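Local coordinates for soluble lytic murein transglycosylase (PDB 5OHU), which cleaves the glycan strands of bacterial peptidoglycan as a lytic transglycosylase, acting in both exolytic and endolytic fashion, at residues Ala477-Ala480 and Thr481-Glu485; Leu491-Ser494 and Trp495-Ile499; Ala555-Leu558 and Ser559-Ser563; Val619-Gly622 and Gln623-Asn626. All coordinates share one frame; numbering follows the deposited sequence.

Interaction 1: Ala477-Ala480 and Thr481-Glu485; sequences AHRA and TLVRE. With PO4 (phosphate ion), chain I; PO4 (phosphate ion), chain H.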
loop_
_atom_site.group_PDB
_atom_site.type_symbol
_atom_site.label_atom_id
_atom_site.label_comp_id
_atom_site.label_asym_id
_atom_site.label_seq_id
_atom_site.Cartn_x
_atom_site.Cartn_y
_atom_site.Cartn_z
ATOM N N ALA A 477 -11.224 -13.086 19.066
ATOM C CA ALA A 477 -12.079 -14.153 18.558
ATOM C C ALA A 477 -11.289 -15.448 18.390
ATOM O O ALA A 477 -10.109 -15.435 18.036
ATOM C CB ALA A 477 -12.709 -13.748 17.224
ATOM N N HIS A 478 -11.956 -16.576 18.643
ATOM C CA HIS A 478 -11.369 -17.908 18.502
ATOM C C HIS A 478 -10.221 -18.125 19.475
ATOM O O HIS A 478 -9.310 -18.917 19.214
ATOM C CB HIS A 478 -10.921 -18.164 17.059
ATOM C CG HIS A 478 -11.974 -17.815 16.057
ATOM N ND1 HIS A 478 -13.073 -18.616 15.828
ATOM C CD2 HIS A 478 -12.120 -16.736 15.255
ATOM C CE1 HIS A 478 -13.842 -18.054 14.914
ATOM N NE2 HIS A 478 -13.287 -16.911 14.552
ATOM N N ARG A 479 -10.317 -17.437 20.617
ATOM C CA ARG A 479 -9.305 -17.485 21.662
ATOM C C ARG A 479 -8.973 -18.911 22.098
ATOM O O ARG A 479 -7.796 -19.250 22.289
ATOM C CB ARG A 479 -9.800 -16.670 22.858
ATOM C CG ARG A 479 -8.905 -16.729 24.080
ATOM C CD ARG A 479 -9.456 -15.830 25.179
ATOM N NE ARG A 479 -8.621 -15.878 26.372
ATOM C CZ ARG A 479 -8.617 -14.944 27.315
ATOM N NH1 ARG A 479 -9.401 -13.878 27.195
ATOM N NH2 ARG A 479 -7.823 -15.074 28.372
ATOM N N ALA A 480 -9.994 -19.750 22.298
ATOM C CA ALA A 480 -9.759 -21.070 22.879
ATOM C C ALA A 480 -8.906 -21.930 21.954
ATOM O O ALA A 480 -7.951 -22.576 22.397
ATOM C CB ALA A 480 -11.095 -21.760 23.193
ATOM N N THR A 481 -9.237 -21.945 20.660
ATOM C CA THR A 481 -8.423 -22.671 19.692
ATOM C C THR A 481 -7.041 -22.039 19.521
ATOM O O THR A 481 -6.046 -22.757 19.371
ATOM C CB THR A 481 -9.142 -22.737 18.343
ATOM O OG1 THR A 481 -10.441 -23.322 18.523
ATOM C CG2 THR A 481 -8.336 -23.584 17.350
ATOM N N LEU A 482 -6.948 -20.704 19.531
ATOM C CA LEU A 482 -5.635 -20.071 19.401
ATOM C C LEU A 482 -4.697 -20.484 20.533
ATOM O O LEU A 482 -3.532 -20.831 20.289
ATOM C CB LEU A 482 -5.782 -18.555 19.347
ATOM C CG LEU A 482 -6.301 -17.923 18.045
ATOM C CD1 LEU A 482 -6.255 -16.421 18.123
ATOM C CD2 LEU A 482 -5.410 -18.320 16.893
ATOM N N VAL A 483 -5.190 -20.464 21.775
ATOM C CA VAL A 483 -4.363 -20.806 22.928
ATOM C C VAL A 483 -4.004 -22.290 22.912
ATOM O O VAL A 483 -2.852 -22.669 23.163
ATOM C CB VAL A 483 -5.090 -20.383 24.223
ATOM C CG1 VAL A 483 -4.340 -20.858 25.471
ATOM C CG2 VAL A 483 -5.240 -18.846 24.254
ATOM N N ARG A 484 -4.971 -23.150 22.584
ATOM C CA ARG A 484 -4.719 -24.586 22.536
ATOM C C ARG A 484 -3.659 -24.941 21.492
ATOM O O ARG A 484 -2.704 -25.670 21.783
ATOM C CB ARG A 484 -6.026 -25.330 22.257
ATOM C CG ARG A 484 -5.826 -26.811 22.032
ATOM C CD ARG A 484 -7.120 -27.517 21.759
ATOM N NE ARG A 484 -8.127 -27.092 22.729
ATOM C CZ ARG A 484 -9.306 -26.558 22.422
ATOM N NH1 ARG A 484 -9.631 -26.384 21.149
ATOM N NH2 ARG A 484 -10.142 -26.215 23.401
ATOM N N GLU A 485 -3.804 -24.441 20.267
ATOM C CA GLU A 485 -2.836 -24.826 19.245
ATOM C C GLU A 485 -1.484 -24.204 19.513
ATOM O O GLU A 485 -0.452 -24.827 19.241
ATOM C CB GLU A 485 -3.337 -24.477 17.846
ATOM C CG GLU A 485 -4.733 -25.046 17.581
ATOM C CD GLU A 485 -4.715 -26.553 17.393
ATOM O OE1 GLU A 485 -3.688 -27.075 16.885
ATOM O OE2 GLU A 485 -5.719 -27.214 17.791
HETATM P P PO4 I . -13.731 -21.347 18.050
HETATM O O1 PO4 I . -14.273 -22.756 18.000
HETATM O O2 PO4 I . -14.824 -20.407 18.510
HETATM O O3 PO4 I . -13.296 -20.952 16.659
HETATM O O4 PO4 I . -12.561 -21.278 19.005
HETATM P P PO4 H . -14.518 -14.076 12.356
HETATM O O1 PO4 H . -15.369 -15.321 12.348
HETATM O O2 PO4 H . -13.151 -14.424 12.896
HETATM O O3 PO4 H . -14.412 -13.519 10.954
HETATM O O4 PO4 H . -15.154 -13.032 13.238
#
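Leu482 N reaches back four residues to His478 O, a hydrogen bond of 3.0 Å, and so closes the first turn of helix 479-488. The next two carbonyls are taken up in the same way: Arg479 O accepts from Val483 N at 2.9 Å, and Ala480 O from Arg484 N at 3.0 Å. Aliphatic side chains crowd the carbonyls on their flanks. Leu482 CG sits 3.4 Å from His478 O, and Val483 CG2 leans over Arg479 O. Arg484 bends at its third torsion (chi3 -46°), which folds the guanidinium back until Ala480 O lies over the centre of one face.

His478 occupies the N-cap position with a positive phi, and its ring turns away from the helix toward two phosphate ions, probably picked up from the crystallisation liquor. Both are met at the ring edge. ND1 donates to O3 of the phosphate of chain I at 2.5 Å, a very short distance to be read with caution. NE2 donates to O2 of the phosphate of chain H at 3.0 Å and, weakly, to O1 of the same ion. If both nitrogens donate, as the geometry suggests, the ring may be cationic. Thr481 OG1 lies 3.0 Å from O4 of the first phosphate and is also hydrogen-bonded to Asp548 OD1, at the start of helix 547-564. Leu482 meanwhile packs on Phe506 and Ile551. The whole is the N-terminal turn of an alpha helix at the surface of the lysozyme-like transglycosylase domain, with an anion-binding histidine at its N-cap.

Interaction 2: Leu491-Ser494 and Trp495-Ile499; sequences LHSS and WIFAI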
loop_
_atom_site.group_PDB
_atom_site.type_symbol
_atom_site.label_atom_id
_atom_site.label_comp_id
_atom_site.label_asym_id
_atom_site.label_seq_id
_atom_site.Cartn_x
_atom_site.Cartn_y
_atom_site.Cartn_z
ATOM N N LEU A 491 4.327 -22.671 21.143
ATOM C CA LEU A 491 4.483 -21.261 20.809
ATOM C C LEU A 491 3.930 -20.369 21.910
ATOM O O LEU A 491 2.982 -20.740 22.610
ATOM C CB LEU A 491 3.774 -20.915 19.491
ATOM C CG LEU A 491 4.136 -21.814 18.308
ATOM C CD1 LEU A 491 3.387 -21.365 17.071
ATOM C CD2 LEU A 491 5.615 -21.751 18.055
ATOM N N HIS A 492 4.539 -19.188 22.058
ATOM C CA HIS A 492 3.919 -18.146 22.869
ATOM C C HIS A 492 2.577 -17.819 22.238
ATOM O O HIS A 492 2.514 -17.473 21.054
ATOM C CB HIS A 492 4.797 -16.885 22.937
ATOM C CG HIS A 492 6.157 -17.089 23.542
ATOM N ND1 HIS A 492 7.022 -16.043 23.786
ATOM C CD2 HIS A 492 6.808 -18.208 23.940
ATOM C CE1 HIS A 492 8.141 -16.505 24.315
ATOM N NE2 HIS A 492 8.041 -17.818 24.415
ATOM N N SER A 493 1.493 -17.957 22.996
ATOM C CA SER A 493 0.185 -17.792 22.364
ATOM C C SER A 493 -0.074 -16.341 21.956
ATOM O O SER A 493 -0.839 -16.099 21.021
ATOM C CB SER A 493 -0.918 -18.319 23.281
ATOM O OG SER A 493 -1.495 -17.275 24.028
ATOM N N SER A 494 0.567 -15.372 22.608
ATOM C CA SER A 494 0.458 -13.994 22.153
ATOM C C SER A 494 0.995 -13.841 20.739
ATOM O O SER A 494 0.496 -13.015 19.971
ATOM C CB SER A 494 1.205 -13.056 23.095
ATOM O OG SER A 494 2.573 -13.377 23.137
ATOM N N TRP A 495 1.992 -14.642 20.374
ATOM C CA TRP A 495 2.577 -14.533 19.045
ATOM C C TRP A 495 1.571 -14.927 17.970
ATOM O O TRP A 495 1.461 -14.256 16.938
ATOM C CB TRP A 495 3.833 -15.397 18.966
ATOM C CG TRP A 495 4.670 -15.149 17.742
ATOM C CD1 TRP A 495 4.883 -13.945 17.103
ATOM C CD2 TRP A 495 5.392 -16.134 16.995
ATOM N NE1 TRP A 495 5.710 -14.132 16.011
ATOM C CE2 TRP A 495 6.035 -15.464 15.923
ATOM C CE3 TRP A 495 5.565 -17.520 17.131
ATOM C CZ2 TRP A 495 6.831 -16.138 14.990
ATOM C CZ3 TRP A 495 6.366 -18.193 16.205
ATOM C CH2 TRP A 495 6.995 -17.497 15.154
ATOM N N ILE A 496 0.800 -15.991 18.205
ATOM C CA ILE A 496 -0.131 -16.431 17.178
ATOM C C ILE A 496 -1.315 -15.463 17.054
ATOM O O ILE A 496 -1.803 -15.213 15.945
ATOM C CB ILE A 496 -0.562 -17.880 17.467
ATOM C CG1 ILE A 496 -1.251 -18.495 16.261
ATOM C CG2 ILE A 496 -1.500 -17.953 18.645
ATOM C CD1 ILE A 496 -1.556 -19.967 16.460
ATOM N N PHE A 497 -1.795 -14.900 18.164
ATOM C CA PHE A 497 -2.753 -13.801 18.075
ATOM C C PHE A 497 -2.175 -12.645 17.262
ATOM O O PHE A 497 -2.857 -12.076 16.403
ATOM C CB PHE A 497 -3.129 -13.301 19.469
ATOM C CG PHE A 497 -4.120 -14.157 20.186
ATOM C CD1 PHE A 497 -3.723 -15.337 20.792
ATOM C CD2 PHE A 497 -5.442 -13.763 20.296
ATOM C CE1 PHE A 497 -4.629 -16.123 21.467
ATOM C CE2 PHE A 497 -6.355 -14.542 20.980
ATOM C CZ PHE A 497 -5.944 -15.724 21.565
ATOM N N ALA A 498 -0.910 -12.287 17.534
ATOM C CA ALA A 498 -0.251 -11.209 16.802
ATOM C C ALA A 498 -0.163 -11.504 15.308
ATOM O O ALA A 498 -0.455 -10.637 14.480
ATOM C CB ALA A 498 1.150 -10.965 17.369
ATOM N N ILE A 499 0.262 -12.714 14.944
ATOM C CA ILE A 499 0.376 -13.056 13.534
ATOM C C ILE A 499 -0.997 -12.993 12.883
ATOM O O ILE A 499 -1.161 -12.468 11.775
ATOM C CB ILE A 499 1.027 -14.445 13.384
ATOM C CG1 ILE A 499 2.520 -14.385 13.729
ATOM C CG2 ILE A 499 0.747 -15.057 11.993
ATOM C CD1 ILE A 499 3.419 -13.926 12.589
#
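Leu491 and Trp495 cross obliquely, with the leucine methyl CD2 brought to the edge of the indole, near its plane, 4.1 Å from CZ3. Trp495 holds CG anti to the backbone N (chi1 -168°), and this brings the six-membered ring back beside Leu491, just ahead of the N-cap residue. One turn further on, Ile499 lays CG1 over a face of the same indole, offset toward the rim, so the ring has an aliphatic neighbour at its edge and another on a face. His562 adds a tilted ring contact, and NE1 is satisfied by Ser573 OG.

Phe497 is turned quite differently: it presents its edge to Ser493 O, which lies in the ring plane 3.0 Å from CD1. Ile496 CG2 comes to the same oxygen at 3.1 Å. Between them Phe497 N donates to Ser493 O over 3.2 Å in an almost straight bond (177°), while Ile496 N adds a weak one. Before that, Trp495 N bonds His492 O at 3.0 Å, its nitrogen standing well above the carbonyl plane, as the chain tightens from the N-cap residue His492 into the helix. Ala498 N to Ser494 O then sets the regular pattern. This is the opening turn of the buried helix 493-504 of the lysozyme-like domain, whose far end in this family carries the Glu-Ser catalytic motif.

Interaction 3: Ala555-Leu558 and Ser559-Ser563; sequences AAYL and SQVHS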
loop_
_atom_site.group_PDB
_atom_site.type_symbol
_atom_site.label_atom_id
_atom_site.label_comp_id
_atom_site.label_asym_id
_atom_site.label_seq_id
_atom_site.Cartn_x
_atom_site.Cartn_y
_atom_site.Cartn_z
ATOM N N ALA A 555 -0.927 -22.588 12.939
ATOM C CA ALA A 555 -0.062 -22.760 14.106
ATOM C C ALA A 555 1.048 -23.752 13.817
ATOM O O ALA A 555 2.200 -23.530 14.210
ATOM C CB ALA A 555 -0.877 -23.232 15.316
ATOM N N ALA A 556 0.714 -24.860 13.151
ATOM C CA ALA A 556 1.725 -25.849 12.803
ATOM C C ALA A 556 2.787 -25.251 11.884
ATOM O O ALA A 556 3.986 -25.350 12.158
ATOM C CB ALA A 556 1.060 -27.066 12.154
ATOM N N TYR A 557 2.362 -24.616 10.788
ATOM C CA TYR A 557 3.329 -23.999 9.882
ATOM C C TYR A 557 4.175 -22.954 10.604
ATOM O O TYR A 557 5.403 -22.923 10.455
ATOM C CB TYR A 557 2.613 -23.370 8.685
ATOM C CG TYR A 557 3.588 -22.618 7.820
ATOM C CD1 TYR A 557 4.444 -23.309 6.963
ATOM C CD2 TYR A 557 3.664 -21.233 7.867
ATOM C CE1 TYR A 557 5.349 -22.640 6.178
ATOM C CE2 TYR A 557 4.569 -20.548 7.087
ATOM C CZ TYR A 557 5.410 -21.259 6.245
ATOM O OH TYR A 557 6.326 -20.597 5.469
ATOM N N LEU A 558 3.538 -22.110 11.413
ATOM C CA LEU A 558 4.265 -21.105 12.180
ATOM C C LEU A 558 5.314 -21.745 13.090
ATOM O O LEU A 558 6.407 -21.195 13.278
ATOM C CB LEU A 558 3.269 -20.275 12.988
ATOM C CG LEU A 558 3.770 -19.083 13.799
ATOM C CD1 LEU A 558 4.522 -18.096 12.922
ATOM C CD2 LEU A 558 2.591 -18.411 14.478
ATOM N N SER A 559 5.015 -22.922 13.647
ATOM C CA SER A 559 5.995 -23.560 14.518
ATOM C C SER A 559 7.177 -24.106 13.726
ATOM O O SER A 559 8.289 -24.170 14.258
ATOM C CB SER A 559 5.336 -24.666 15.343
ATOM O OG SER A 559 5.141 -25.825 14.558
ATOM N N GLN A 560 6.956 -24.507 12.468
ATOM C CA GLN A 560 8.060 -24.915 11.596
ATOM C C GLN A 560 9.000 -23.750 11.302
ATOM O O GLN A 560 10.225 -23.883 11.381
ATOM C CB GLN A 560 7.516 -25.476 10.280
ATOM C CG GLN A 560 7.077 -26.925 10.344
ATOM C CD GLN A 560 6.578 -27.445 8.996
ATOM O OE1 GLN A 560 5.751 -26.813 8.330
ATOM N NE2 GLN A 560 7.097 -28.598 8.586
ATOM N N VAL A 561 8.449 -22.607 10.909
ATOM C CA VAL A 561 9.305 -21.452 10.679
ATOM C C VAL A 561 10.021 -21.084 11.976
ATOM O O VAL A 561 11.208 -20.745 11.981
ATOM C CB VAL A 561 8.477 -20.287 10.112
ATOM C CG1 VAL A 561 9.365 -19.146 9.797
ATOM C CG2 VAL A 561 7.770 -20.724 8.835
ATOM N N HIS A 562 9.326 -21.236 13.100
ATOM C CA HIS A 562 9.890 -20.902 14.401
ATOM C C HIS A 562 11.107 -21.774 14.719
ATOM O O HIS A 562 12.170 -21.260 15.097
ATOM C CB HIS A 562 8.781 -21.050 15.449
ATOM C CG HIS A 562 9.179 -20.710 16.847
ATOM N ND1 HIS A 562 9.231 -21.658 17.845
ATOM C CD2 HIS A 562 9.460 -19.527 17.446
ATOM C CE1 HIS A 562 9.554 -21.085 18.993
ATOM N NE2 HIS A 562 9.686 -19.789 18.781
ATOM N N SER A 563 10.989 -23.095 14.562
ATOM C CA SER A 563 12.174 -23.899 14.864
ATOM C C SER A 563 13.235 -23.794 13.781
ATOM O O SER A 563 14.419 -23.927 14.083
ATOM C CB SER A 563 11.823 -25.374 15.123
ATOM O OG SER A 563 10.858 -25.840 14.223
#
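Within the long helix 547-564, Tyr557 and Val561 make a CH-pi contact one turn apart. Val561 CG2 stands over a face of the ring, 3.9 Å from its centroid and 28° off the normal, and comes to 3.5 Å from CZ. The Tyr557 ring leans outward and toward the later turn, CG lying anti to the backbone N (chi1 174°), while Val561 carries CG2 beside its own N, where it faces back to the ring. Gln560 crosses the tyrosine at about a right angle, its amide nearly perpendicular to the ring, with OE1 4.0 Å from CD1.

The helix is one of those packed round helix 493-504 in the lysozyme-like domain: Leu558 touches Ile499, whereas Val561 rests on Ala572 and Ala575 of helix 569-578.

Ala556 O is gripped more than once. Gln560 N donates to it at 3.1 Å in the carbonyl plane, and Ser559 OG, folded back between its own N and carbonyl carbon, donates at 2.7 Å; Ser559 N adds a weak bond. The theme recurs a turn later, where Ser563 OG and Ser563 N, at 3.1 Å and 2.9 Å, both donate to Ser559 O.

Interaction 4: Val619-Gly622 and Gln623-Asn626; sequences VIYG and QKLN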
loop_
_atom_site.group_PDB
_atom_site.type_symbol
_atom_site.label_atom_id
_atom_site.label_comp_id
_atom_site.label_asym_id
_atom_site.label_seq_id
_atom_site.Cartn_x
_atom_site.Cartn_y
_atom_site.Cartn_z
ATOM N N VAL A 619 3.132 -8.001 22.358
ATOM C CA VAL A 619 3.185 -7.386 23.675
ATOM C C VAL A 619 1.777 -7.151 24.185
ATOM O O VAL A 619 1.434 -7.508 25.320
ATOM C CB VAL A 619 3.988 -6.072 23.639
ATOM C CG1 VAL A 619 3.867 -5.368 24.965
ATOM C CG2 VAL A 619 5.448 -6.341 23.340
ATOM N N ILE A 620 0.933 -6.552 23.343
ATOM C CA ILE A 620 -0.429 -6.240 23.764
ATOM C C ILE A 620 -1.182 -7.518 24.086
ATOM O O ILE A 620 -1.855 -7.624 25.117
ATOM C CB ILE A 620 -1.143 -5.416 22.678
ATOM C CG1 ILE A 620 -0.387 -4.113 22.471
ATOM C CG2 ILE A 620 -2.579 -5.112 23.079
ATOM C CD1 ILE A 620 -0.231 -3.349 23.751
ATOM N N TYR A 621 -1.076 -8.516 23.204
ATOM C CA TYR A 621 -1.798 -9.755 23.442
ATOM C C TYR A 621 -1.282 -10.454 24.689
ATOM O O TYR A 621 -2.053 -11.140 25.373
ATOM C CB TYR A 621 -1.719 -10.657 22.215
ATOM C CG TYR A 621 -2.755 -10.302 21.176
ATOM C CD1 TYR A 621 -4.110 -10.386 21.472
ATOM C CD2 TYR A 621 -2.378 -9.860 19.904
ATOM C CE1 TYR A 621 -5.075 -10.053 20.534
ATOM C CE2 TYR A 621 -3.333 -9.534 18.948
ATOM C CZ TYR A 621 -4.687 -9.630 19.272
ATOM O OH TYR A 621 -5.658 -9.313 18.339
ATOM N N GLY A 622 0.003 -10.264 25.012
ATOM C CA GLY A 622 0.532 -10.799 26.257
ATOM C C GLY A 622 -0.215 -10.284 27.471
ATOM O O GLY A 622 -0.559 -11.050 28.376
ATOM N N GLN A 623 -0.497 -8.977 27.500
ATOM C CA GLN A 623 -1.291 -8.427 28.595
ATOM C C GLN A 623 -2.695 -9.019 28.602
ATOM O O GLN A 623 -3.176 -9.485 29.640
ATOM C CB GLN A 623 -1.350 -6.901 28.504
ATOM C CG GLN A 623 -1.430 -6.206 29.864
ATOM C CD GLN A 623 -0.136 -6.340 30.666
ATOM O OE1 GLN A 623 0.952 -6.444 30.100
ATOM N NE2 GLN A 623 -0.253 -6.340 31.991
ATOM N N LYS A 624 -3.364 -9.026 27.442
ATOM C CA LYS A 624 -4.732 -9.536 27.373
ATOM C C LYS A 624 -4.797 -11.011 27.730
ATOM O O LYS A 624 -5.826 -11.484 28.223
ATOM C CB LYS A 624 -5.324 -9.307 25.978
ATOM C CG LYS A 624 -5.596 -7.832 25.665
ATOM C CD LYS A 624 -6.135 -7.640 24.252
ATOM C CE LYS A 624 -7.607 -7.248 24.233
ATOM N NZ LYS A 624 -7.843 -5.950 24.954
ATOM N N LEU A 625 -3.732 -11.754 27.470
ATOM C CA LEU A 625 -3.697 -13.167 27.805
ATOM C C LEU A 625 -3.147 -13.433 29.201
ATOM O O LEU A 625 -3.064 -14.597 29.596
ATOM C CB LEU A 625 -2.874 -13.936 26.764
ATOM C CG LEU A 625 -3.623 -14.076 25.440
ATOM C CD1 LEU A 625 -2.688 -14.429 24.284
ATOM C CD2 LEU A 625 -4.775 -15.102 25.601
ATOM N N ASN A 626 -2.808 -12.383 29.959
ATOM C CA ASN A 626 -2.180 -12.528 31.272
ATOM C C ASN A 626 -0.941 -13.413 31.173
ATOM O O ASN A 626 -0.725 -14.332 31.970
ATOM C CB ASN A 626 -3.165 -13.068 32.307
ATOM C CG ASN A 626 -2.588 -13.057 33.703
ATOM O OD1 ASN A 626 -1.740 -12.222 34.029
ATOM N ND2 ASN A 626 -3.022 -13.999 34.529
#
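Tyr621 and Leu625, one turn apart at the end of helix 605-624, meet first through the backbone: Leu625 N donates to Tyr621 O at 2.8 Å. Two further bonds of the same kind precede it, Lys624 N to Ile620 O at 3.1 Å, in the carbonyl plane, and a longer one from Gln623 N to Val619 O at 3.3 Å. Asn626 then leaves the helix with a positive phi of 53°. That phi and two bonds back into the last turn, one of them Asn626 N to Gln623 O at 2.9 Å, make a Schellman motif, a common C-terminal ending for an alpha helix, and here it ends a major helix that packs against helix 493-504.

Leu625 packs close against its own acceptor, CG 3.3 Å from Tyr621 O; its apolar contact with the tyrosine is longer, Leu625 CD1 to Tyr621 CB 4.4 Å. Beyond, the leucine covers Arg479 and Val483 of helix 479-488. Lys624 lends its aliphatic part to the tyrosine, CD approaching CD1 of the ring obliquely. The ring also meets those of Phe497, at a tilt, and Phe474, edge-to-face.

The polar ends of Lys624 and Tyr621 are bonded outside the turn. The lysine chain bends at both of its outer torsions (chi3 109°, chi4 61°), carrying NZ to a salt bridge with Asp471 OD1 and a weak bond to Leu470 O. Tyr621 OH is hydrogen-bonded to Pro475 O, tying this buried ring to the chain that leads toward helix 479-488.

Overall arrangement
Interaction 2 is the hub. Its centre lies about 10 Å from those of interactions 1 and 4 and about 11 Å from that of interaction 3, and it touches all three. Phe497 CE2 meets Leu482 CD1 at 3.4 Å, Trp495 CH2 meets Leu558 CD1 at 3.4 Å, and Ser493 OG lies 3.1 Å from Leu625 CD1. Interactions 1 and 3 touch where Glu485 CB and Ala555 CB are 3.7 Å apart. Interactions 3 and 4 lie on separate flanks of helix 493-504, their nearest atoms about 11 Å apart. The phosphates lie at the N-terminal end of helix 479-488, on the surface of the domain whose helix 493-504 carries the family's catalytic motif.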